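Local coordinates for penicillin-binding protein activator LpoA (Escherichia coli, PDB 6DR3) that activates the peptidoglycan synthase PBP1a from the outer membrane, stimulating its transpeptidase activity, and is represented here by its amino-terminal domain of TPR-like helical motifs, at residues 173-178 with 204-209; 150-155 with 177-182; 198-203 with 210-215. All blocks are in the same frame, centred on the assembly; numbering follows the deposited sequence.

The three contacts lie together at the C-terminal end of this all-helical amino-terminal domain. Contacts 1 and 2 are buried and share helix 170-185: contact 1 sets it against the turn that starts helix 207-210, contact 2 against the end of helix 138-153. They meet where W175 packs on L152. Contact 3 is partly buried and joins helix 189-202 to the segment after helix 207-210. Contact 1 pairs a capping amide with an indole, contact 2 adds a hydrogen bond from a side-chain amide to a helix-end carbonyl, and contact 3 rests a glutamine amide on a leucine, with a looser touch to an indole. The D177–R202 salt bridge ties contact 3 to both others, and W199 bonds to G174 of contact 1.

Contact 1 (173-178 with 204-209); sequences QGWLDL and PNNPGA
N206 OD1 lies over one face of the W175 indole, 3.3 Å from W175 CE2, and also accepts the backbone N-H of G208, with G208 N to N206 OD1 at 2.9 Å. That bond is bent, 145° at the hydrogen. The amide does not lie flat on the indole: the two planes stand 77° apart, and the oxygen is displaced from the ring centre toward the rim. The side chain of N206 leaves with CG anti to the backbone N (chi1 -170°), which carries the amide across to helix 170-185 while OD1 still reaches G208. N206 is thus the N-cap of helix 207-210, a short helix packed against the longer helices of this TPR-like domain, and its capping oxygen lies against an indole face in a buried setting. The other amide atom, N206 ND2, sits 3.6 Å from W175 CD1 and 3.9 Å from G174 C, close to the backbone of a helix turn with no side chain at G174. Farther along the indole, W175 CH2 approaches G208 CA obliquely at 3.6 Å, at a second glycine. I145, T148 and L152 of helix 138-153 also pack on W175, and W199 touches N206.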
loop_
_atom_site.group_PDB
_atom_site.type_symbol
_atom_site.label_atom_id
_atom_site.label_comp_id
_atom_site.label_asym_id
_atom_site.label_seq_id
_atom_site.Cartn_x
_atom_site.Cartn_y
_atom_site.Cartn_z
ATOM N N GLN A 173 -3.958 8.909 15.751
ATOM C CA GLN A 173 -4.752 9.282 16.915
ATOM C C GLN A 173 -6.220 9.442 16.543
ATOM O O GLN A 173 -7.106 9.002 17.281
ATOM C CB GLN A 173 -4.215 10.575 17.530
ATOM C CG GLN A 173 -4.900 10.959 18.836
ATOM C CD GLN A 173 -4.458 12.309 19.367
ATOM O OE1 GLN A 173 -3.914 13.133 18.633
ATOM N NE2 GLN A 173 -4.692 12.540 20.655
ATOM N N GLY A 174 -6.494 10.072 15.399
ATOM C CA GLY A 174 -7.871 10.205 14.951
ATOM C C GLY A 174 -8.521 8.866 14.674
ATOM O O GLY A 174 -9.690 8.653 15.004
ATOM N N TRP A 175 -7.776 7.942 14.060
ATOM C CA TRP A 175 -8.312 6.609 13.807
ATOM C C TRP A 175 -8.634 5.891 15.109
ATOM O O TRP A 175 -9.683 5.250 15.231
ATOM C CB TRP A 175 -7.322 5.787 12.983
ATOM C CG TRP A 175 -7.396 6.032 11.506
ATOM C CD1 TRP A 175 -6.410 6.538 10.707
ATOM C CD2 TRP A 175 -8.515 5.778 10.649
ATOM N NE1 TRP A 175 -6.845 6.611 9.407
ATOM C CE2 TRP A 175 -8.135 6.152 9.343
ATOM C CE3 TRP A 175 -9.801 5.271 10.856
ATOM C CZ2 TRP A 175 -8.993 6.035 8.252
ATOM C CZ3 TRP A 175 -10.651 5.156 9.772
ATOM C CH2 TRP A 175 -10.245 5.535 8.488
ATOM N N LEU A 176 -7.738 5.985 16.095
ATOM C CA LEU A 176 -7.986 5.341 17.379
ATOM C C LEU A 176 -9.156 5.984 18.110
ATOM O O LEU A 176 -9.847 5.309 18.880
ATOM C CB LEU A 176 -6.725 5.393 18.242
ATOM C CG LEU A 176 -5.523 4.615 17.695
ATOM C CD1 LEU A 176 -4.296 4.865 18.552
ATOM C CD2 LEU A 176 -5.823 3.124 17.614
ATOM N N ASP A 177 -9.400 7.276 17.883
ATOM C CA ASP A 177 -10.571 7.910 18.475
ATOM C C ASP A 177 -11.855 7.350 17.875
ATOM O O ASP A 177 -12.818 7.079 18.601
ATOM C CB ASP A 177 -10.506 9.424 18.282
ATOM C CG ASP A 177 -11.545 10.155 19.104
ATOM O OD1 ASP A 177 -11.280 10.423 20.294
ATOM O OD2 ASP A 177 -12.632 10.447 18.567
ATOM N N LEU A 178 -11.890 7.163 16.553
ATOM C CA LEU A 178 -13.070 6.574 15.929
ATOM C C LEU A 178 -13.268 5.137 16.389
ATOM O O LEU A 178 -14.404 4.686 16.574
ATOM C CB LEU A 178 -12.949 6.637 14.406
ATOM C CG LEU A 178 -14.144 6.115 13.601
ATOM C CD1 LEU A 178 -15.410 6.898 13.922
ATOM C CD2 LEU A 178 -13.848 6.172 12.111
ATOM N N PRO A 204 -11.300 16.510 11.083
ATOM C CA PRO A 204 -11.723 16.726 9.690
ATOM C C PRO A 204 -10.643 16.420 8.666
ATOM O O PRO A 204 -10.969 16.223 7.489
ATOM C CB PRO A 204 -12.112 18.210 9.668
ATOM C CG PRO A 204 -11.330 18.820 10.784
ATOM C CD PRO A 204 -11.262 17.768 11.850
ATOM N N ASN A 205 -9.372 16.377 9.069
ATOM C CA ASN A 205 -8.295 16.050 8.144
ATOM C C ASN A 205 -8.093 14.550 7.977
ATOM O O ASN A 205 -7.401 14.136 7.040
ATOM C CB ASN A 205 -6.984 16.685 8.615
ATOM C CG ASN A 205 -5.865 16.531 7.600
ATOM O OD1 ASN A 205 -6.102 16.550 6.391
ATOM N ND2 ASN A 205 -4.640 16.368 8.087
ATOM N N ASN A 206 -8.668 13.732 8.849
ATOM C CA ASN A 206 -8.472 12.294 8.756
ATOM C C ASN A 206 -9.045 11.781 7.441
ATOM O O ASN A 206 -10.171 12.155 7.072
ATOM C CB ASN A 206 -9.137 11.590 9.938
ATOM C CG ASN A 206 -8.759 10.125 10.031
ATOM O OD1 ASN A 206 -9.297 9.283 9.310
ATOM N ND2 ASN A 206 -7.829 9.812 10.927
ATOM N N PRO A 207 -8.322 10.934 6.697
ATOM C CA PRO A 207 -8.874 10.420 5.434
ATOM C C PRO A 207 -10.232 9.764 5.591
ATOM O O PRO A 207 -11.073 9.870 4.690
ATOM C CB PRO A 207 -7.809 9.414 4.971
ATOM C CG PRO A 207 -6.549 9.886 5.597
ATOM C CD PRO A 207 -6.950 10.446 6.933
ATOM N N GLY A 208 -10.475 9.087 6.715
ATOM C CA GLY A 208 -11.767 8.467 6.955
ATOM C C GLY A 208 -12.879 9.453 7.242
ATOM O O GLY A 208 -14.054 9.092 7.127
ATOM N N ALA A 209 -12.536 10.686 7.626
ATOM C CA ALA A 209 -13.557 11.709 7.829
ATOM C C ALA A 209 -14.124 12.185 6.499
ATOM O O ALA A 209 -15.330 12.431 6.381
ATOM C CB ALA A 209 -12.974 12.886 8.612
#

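Contact 2 (150-155 with 177-182); sequences QALSSM and DLQRVW
The six-membered ring of the W182 indole carries S153 CB over one face, 4.0 Å from the ring centroid and 15° off the normal, a CH-pi contact displaced toward the rim. The backbone of the same serine also meets this ring, with S153 O 3.4 Å from W182 CH2. Beyond the two segments, W149 packs edge-to-face with W182, and R186 makes a cation-pi contact with it. The hydroxyl of S153 is turned back into its own helix, where OG bonds to W149 O, leaving the CB methylene to meet the indole.

One turn earlier on helix 170-185, Q179 reaches the end of helix 138-153. Its CG stands anti to the backbone N (chi1 -172°) and the chain stays extended through chi2, so the amide is delivered to the carbonyl of L152. Q179 NE2 donates to L152 O at 2.7 Å, 160° at the hydrogen, with the acceptor almost in the plane of the amide. The donor is tilted from the carbonyl plane of L152, and M155 N reaches the same oxygen from the opposite face at 3.2 Å. The L152 side chain passes Q179 at a slant, with L152 CD2 3.9 Å from Q179 NE2. M155 crosses Q179 at about a right angle, and Q179 NE2 makes a weak hydrogen bond to M155 SD at 3.7 Å.

The contact joins the last turn of helix 138-153 to the second half of helix 170-185, past the intervening short helix 157-161 of this TPR-like domain. With two donors on L152 O, a carbonyl at the helix end is satisfied within a buried interface, and its bond to Q179 adds a directional link to the packing of L152, M155 and W182.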
loop_
_atom_site.group_PDB
_atom_site.type_symbol
_atom_site.label_atom_id
_atom_site.label_comp_id
_atom_site.label_asym_id
_atom_site.label_seq_id
_atom_site.Cartn_x
_atom_site.Cartn_y
_atom_site.Cartn_z
ATOM N N GLN A 150 -10.963 -2.310 9.186
ATOM C CA GLN A 150 -11.036 -3.706 9.608
ATOM C C GLN A 150 -9.988 -4.006 10.670
ATOM O O GLN A 150 -10.269 -4.709 11.648
ATOM C CB GLN A 150 -10.867 -4.650 8.417
ATOM C CG GLN A 150 -10.797 -6.122 8.845
ATOM C CD GLN A 150 -10.885 -7.100 7.690
ATOM O OE1 GLN A 150 -9.991 -7.926 7.493
ATOM N NE2 GLN A 150 -11.972 -7.029 6.934
ATOM N N ALA A 151 -8.772 -3.482 10.499
ATOM C CA ALA A 151 -7.731 -3.696 11.498
ATOM C C ALA A 151 -8.129 -3.096 12.839
ATOM O O ALA A 151 -7.902 -3.702 13.893
ATOM C CB ALA A 151 -6.408 -3.100 11.014
ATOM N N LEU A 152 -8.733 -1.908 12.819
ATOM C CA LEU A 152 -9.165 -1.269 14.059
ATOM C C LEU A 152 -10.293 -2.052 14.720
ATOM O O LEU A 152 -10.242 -2.338 15.922
ATOM C CB LEU A 152 -9.597 0.168 13.775
ATOM C CG LEU A 152 -8.461 1.093 13.338
ATOM C CD1 LEU A 152 -9.010 2.336 12.654
ATOM C CD2 LEU A 152 -7.601 1.475 14.536
ATOM N N SER A 153 -11.321 -2.415 13.950
ATOM C CA SER A 153 -12.484 -3.088 14.516
ATOM C C SER A 153 -12.217 -4.547 14.857
ATOM O O SER A 153 -13.038 -5.163 15.546
ATOM C CB SER A 153 -13.667 -2.994 13.550
ATOM O OG SER A 153 -13.347 -3.557 12.290
ATOM N N SER A 154 -11.106 -5.114 14.390
ATOM C CA SER A 154 -10.723 -6.469 14.765
ATOM C C SER A 154 -10.041 -6.532 16.123
ATOM O O SER A 154 -9.856 -7.632 16.653
ATOM C CB SER A 154 -9.795 -7.066 13.705
ATOM O OG SER A 154 -10.511 -7.390 12.525
ATOM N N MET A 155 -9.663 -5.392 16.694
ATOM C CA MET A 155 -9.044 -5.378 18.008
ATOM C C MET A 155 -10.105 -5.386 19.102
ATOM O O MET A 155 -11.271 -5.045 18.882
ATOM C CB MET A 155 -8.159 -4.144 18.181
ATOM C CG MET A 155 -6.996 -4.052 17.216
ATOM S SD MET A 155 -5.959 -2.633 17.612
ATOM C CE MET A 155 -4.741 -2.715 16.303
ATOM N N ASP A 177 -9.400 7.276 17.883
ATOM C CA ASP A 177 -10.571 7.910 18.475
ATOM C C ASP A 177 -11.855 7.350 17.875
ATOM O O ASP A 177 -12.818 7.079 18.601
ATOM C CB ASP A 177 -10.506 9.424 18.282
ATOM C CG ASP A 177 -11.545 10.155 19.104
ATOM O OD1 ASP A 177 -11.280 10.423 20.294
ATOM O OD2 ASP A 177 -12.632 10.447 18.567
ATOM N N LEU A 178 -11.890 7.163 16.553
ATOM C CA LEU A 178 -13.070 6.574 15.929
ATOM C C LEU A 178 -13.268 5.137 16.389
ATOM O O LEU A 178 -14.404 4.686 16.574
ATOM C CB LEU A 178 -12.949 6.637 14.406
ATOM C CG LEU A 178 -14.144 6.115 13.601
ATOM C CD1 LEU A 178 -15.410 6.898 13.922
ATOM C CD2 LEU A 178 -13.848 6.172 12.111
ATOM N N GLN A 179 -12.169 4.401 16.567
ATOM C CA GLN A 179 -12.249 3.062 17.143
ATOM C C GLN A 179 -13.000 3.087 18.469
ATOM O O GLN A 179 -13.886 2.259 18.712
ATOM C CB GLN A 179 -10.838 2.500 17.329
ATOM C CG GLN A 179 -10.785 1.042 17.754
ATOM C CD GLN A 179 -9.371 0.589 18.071
ATOM O OE1 GLN A 179 -8.620 1.290 18.749
ATOM N NE2 GLN A 179 -8.997 -0.582 17.570
ATOM N N ARG A 180 -12.657 4.039 19.341
ATOM C CA ARG A 180 -13.334 4.143 20.631
ATOM C C ARG A 180 -14.804 4.498 20.458
ATOM O O ARG A 180 -15.668 3.958 21.158
ATOM C CB ARG A 180 -12.636 5.181 21.510
ATOM C CG ARG A 180 -11.417 4.654 22.247
ATOM C CD ARG A 180 -11.579 4.800 23.752
ATOM N NE ARG A 180 -12.754 4.090 24.252
ATOM C CZ ARG A 180 -13.180 4.135 25.512
ATOM N NH1 ARG A 180 -12.530 4.860 26.413
ATOM N NH2 ARG A 180 -14.260 3.455 25.871
ATOM N N VAL A 181 -15.110 5.418 19.540
ATOM C CA VAL A 181 -16.504 5.709 19.222
ATOM C C VAL A 181 -17.234 4.423 18.871
ATOM O O VAL A 181 -18.393 4.218 19.256
ATOM C CB VAL A 181 -16.588 6.742 18.080
ATOM C CG1 VAL A 181 -18.029 6.925 17.608
ATOM C CG2 VAL A 181 -16.005 8.075 18.529
ATOM N N TRP A 182 -16.561 3.529 18.140
ATOM C CA TRP A 182 -17.179 2.262 17.769
ATOM C C TRP A 182 -17.357 1.356 18.982
ATOM O O TRP A 182 -18.417 0.744 19.156
ATOM C CB TRP A 182 -16.347 1.565 16.693
ATOM C CG TRP A 182 -16.948 0.276 16.237
ATOM C CD1 TRP A 182 -18.095 0.117 15.514
ATOM C CD2 TRP A 182 -16.434 -1.038 16.470
ATOM N NE1 TRP A 182 -18.328 -1.218 15.283
ATOM C CE2 TRP A 182 -17.322 -1.948 15.860
ATOM C CE3 TRP A 182 -15.309 -1.535 17.134
ATOM C CZ2 TRP A 182 -17.120 -3.326 15.897
ATOM C CZ3 TRP A 182 -15.110 -2.905 17.169
ATOM C CH2 TRP A 182 -16.011 -3.783 16.554
#

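Contact 3 (198-203 with 210-215); sequences DWQKRY and KMLPTQ
Helix 189-202 meets the connection between the short helices 207-210 and 214-217 near the C-terminal end of this TPR-like domain. L212, in that connection, reaches back across to Q200 and W199. The closest approach is between Q200 NE2 and L212 CG, 3.5 Å apart. Both methyl branches of the leucine also lie near this nitrogen, with L212 CD1 3.6 Å and L212 CD2 3.7 Å from Q200 NE2, so the amide end of the glutamine rests against the whole branched tip. The two side chains cross at about a right angle.

Q200 NE2 donates to A209 O, close to the end of helix 207-210, a bond that probably helps to hold the amide beside L212. Q200 has CG anti to the carbonyl carbon (chi1 -70°) and an extended chain beyond it, which carries the amide group away from its own helix to the neighbouring connection.

W199, one residue earlier, provides a second, looser touch. L212 CD2 comes to 4.4 Å from W199 CZ3 and approaches the indole obliquely. The indole is also tied to helix 170-185, where W199 NE1 bonds to G174 O and L178 packs on the ring.

L212 O in turn accepts from Q142 of helix 138-153, while P213, at the N-cap position of helix 214-217, packs on W149 of that helix. A turn between two short helices is thus packed between helices 138-153 and 189-202, in a domain built of TPR-like helical motifs.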
loop_
_atom_site.group_PDB
_atom_site.type_symbol
_atom_site.label_atom_id
_atom_site.label_comp_id
_atom_site.label_asym_id
_atom_site.label_seq_id
_atom_site.Cartn_x
_atom_site.Cartn_y
_atom_site.Cartn_z
ATOM N N ASP A 198 -19.846 13.553 14.757
ATOM C CA ASP A 198 -19.038 14.383 15.643
ATOM C C ASP A 198 -17.553 14.097 15.460
ATOM O O ASP A 198 -16.730 15.019 15.485
ATOM C CB ASP A 198 -19.453 14.164 17.098
ATOM C CG ASP A 198 -20.813 14.766 17.417
ATOM O OD1 ASP A 198 -21.264 15.667 16.677
ATOM O OD2 ASP A 198 -21.426 14.339 18.417
ATOM N N TRP A 199 -17.189 12.825 15.266
ATOM C CA TRP A 199 -15.790 12.493 15.014
ATOM C C TRP A 199 -15.285 13.182 13.755
ATOM O O TRP A 199 -14.161 13.698 13.728
ATOM C CB TRP A 199 -15.617 10.977 14.896
ATOM C CG TRP A 199 -14.241 10.578 14.458
ATOM C CD1 TRP A 199 -13.137 10.451 15.246
ATOM C CD2 TRP A 199 -13.822 10.262 13.124
ATOM N NE1 TRP A 199 -12.054 10.073 14.488
ATOM C CE2 TRP A 199 -12.449 9.953 13.181
ATOM C CE3 TRP A 199 -14.474 10.211 11.889
ATOM C CZ2 TRP A 199 -11.716 9.592 12.052
ATOM C CZ3 TRP A 199 -13.743 9.854 10.766
ATOM C CH2 TRP A 199 -12.380 9.549 10.856
ATOM N N GLN A 200 -16.101 13.198 12.700
ATOM C CA GLN A 200 -15.701 13.861 11.464
ATOM C C GLN A 200 -15.365 15.324 11.714
ATOM O O GLN A 200 -14.454 15.877 11.087
ATOM C CB GLN A 200 -16.810 13.729 10.419
ATOM C CG GLN A 200 -16.981 12.310 9.882
ATOM C CD GLN A 200 -18.133 12.182 8.901
ATOM O OE1 GLN A 200 -19.295 12.376 9.258
ATOM N NE2 GLN A 200 -17.814 11.847 7.658
ATOM N N LYS A 201 -16.082 15.966 12.636
ATOM C CA LYS A 201 -15.796 17.349 12.987
ATOM C C LYS A 201 -14.670 17.467 14.006
ATOM O O LYS A 201 -14.128 18.562 14.186
ATOM C CB LYS A 201 -17.062 18.022 13.524
ATOM C CG LYS A 201 -18.074 18.348 12.438
ATOM C CD LYS A 201 -19.460 18.613 13.002
ATOM C CE LYS A 201 -20.397 19.135 11.921
ATOM N NZ LYS A 201 -21.827 19.112 12.338
ATOM N N ARG A 202 -14.308 16.368 14.673
ATOM C CA ARG A 202 -13.147 16.374 15.556
ATOM C C ARG A 202 -11.849 16.253 14.768
ATOM O O ARG A 202 -10.873 16.948 15.067
ATOM C CB ARG A 202 -13.238 15.228 16.565
ATOM C CG ARG A 202 -13.989 15.555 17.836
ATOM C CD ARG A 202 -13.549 14.632 18.963
ATOM N NE ARG A 202 -13.833 13.227 18.691
ATOM C CZ ARG A 202 -15.039 12.674 18.765
ATOM N NH1 ARG A 202 -16.098 13.404 19.090
ATOM N NH2 ARG A 202 -15.190 11.382 18.506
ATOM N N TYR A 203 -11.823 15.373 13.770
ATOM C CA TYR A 203 -10.629 15.106 12.970
ATOM C C TYR A 203 -10.988 15.282 11.500
ATOM O O TYR A 203 -10.990 14.319 10.724
ATOM C CB TYR A 203 -10.089 13.704 13.252
ATOM C CG TYR A 203 -9.605 13.510 14.674
ATOM C CD1 TYR A 203 -8.324 13.891 15.050
ATOM C CD2 TYR A 203 -10.430 12.945 15.639
ATOM C CE1 TYR A 203 -7.878 13.716 16.346
ATOM C CE2 TYR A 203 -9.990 12.767 16.940
ATOM C CZ TYR A 203 -8.714 13.155 17.287
ATOM O OH TYR A 203 -8.267 12.980 18.577
ATOM N N LYS A 210 -13.264 12.321 5.489
ATOM C CA LYS A 210 -13.700 12.711 4.155
ATOM C C LYS A 210 -14.234 11.533 3.354
ATOM O O LYS A 210 -14.972 11.742 2.387
ATOM C CB LYS A 210 -12.536 13.348 3.393
ATOM C CG LYS A 210 -11.761 14.389 4.187
ATOM C CD LYS A 210 -10.538 14.862 3.416
ATOM C CE LYS A 210 -9.289 14.828 4.281
ATOM N NZ LYS A 210 -8.055 15.064 3.484
ATOM N N MET A 211 -13.878 10.307 3.739
ATOM C CA MET A 211 -14.236 9.106 2.984
ATOM C C MET A 211 -14.449 7.990 4.012
ATOM O O MET A 211 -13.517 7.263 4.359
ATOM C CB MET A 211 -13.149 8.760 1.976
ATOM C CG MET A 211 -13.556 7.768 0.906
ATOM S SD MET A 211 -12.236 7.447 -0.288
ATOM C CE MET A 211 -11.992 9.069 -1.009
ATOM N N LEU A 212 -15.682 7.876 4.494
ATOM C CA LEU A 212 -15.960 6.997 5.619
ATOM C C LEU A 212 -15.705 5.541 5.235
ATOM O O LEU A 212 -15.959 5.147 4.090
ATOM C CB LEU A 212 -17.408 7.160 6.082
ATOM C CG LEU A 212 -17.723 8.377 6.952
ATOM C CD1 LEU A 212 -19.227 8.536 7.098
ATOM C CD2 LEU A 212 -17.064 8.245 8.319
ATOM N N PRO A 213 -15.208 4.717 6.155
ATOM C CA PRO A 213 -15.111 3.283 5.875
ATOM C C PRO A 213 -16.456 2.734 5.416
ATOM O O PRO A 213 -17.496 3.019 6.016
ATOM C CB PRO A 213 -14.677 2.684 7.215
ATOM C CG PRO A 213 -13.980 3.795 7.916
ATOM C CD PRO A 213 -14.684 5.050 7.493
ATOM N N THR A 214 -16.422 1.955 4.337
ATOM C CA THR A 214 -17.640 1.352 3.807
ATOM C C THR A 214 -18.401 0.600 4.891
ATOM O O THR A 214 -19.637 0.599 4.909
ATOM C CB THR A 214 -17.286 0.417 2.649
ATOM O OG1 THR A 214 -16.681 1.175 1.593
ATOM C CG2 THR A 214 -18.525 -0.299 2.113
ATOM N N GLN A 215 -17.677 -0.046 5.806
ATOM C CA GLN A 215 -18.325 -0.860 6.829
ATOM C C GLN A 215 -19.191 -0.013 7.751
ATOM O O GLN A 215 -20.157 -0.521 8.331
ATOM C CB GLN A 215 -17.273 -1.620 7.638
ATOM C CG GLN A 215 -16.324 -2.468 6.795
ATOM C CD GLN A 215 -15.052 -1.728 6.414
ATOM O OE1 GLN A 215 -15.083 -0.544 6.077
ATOM N NE2 GLN A 215 -13.921 -2.426 6.473
#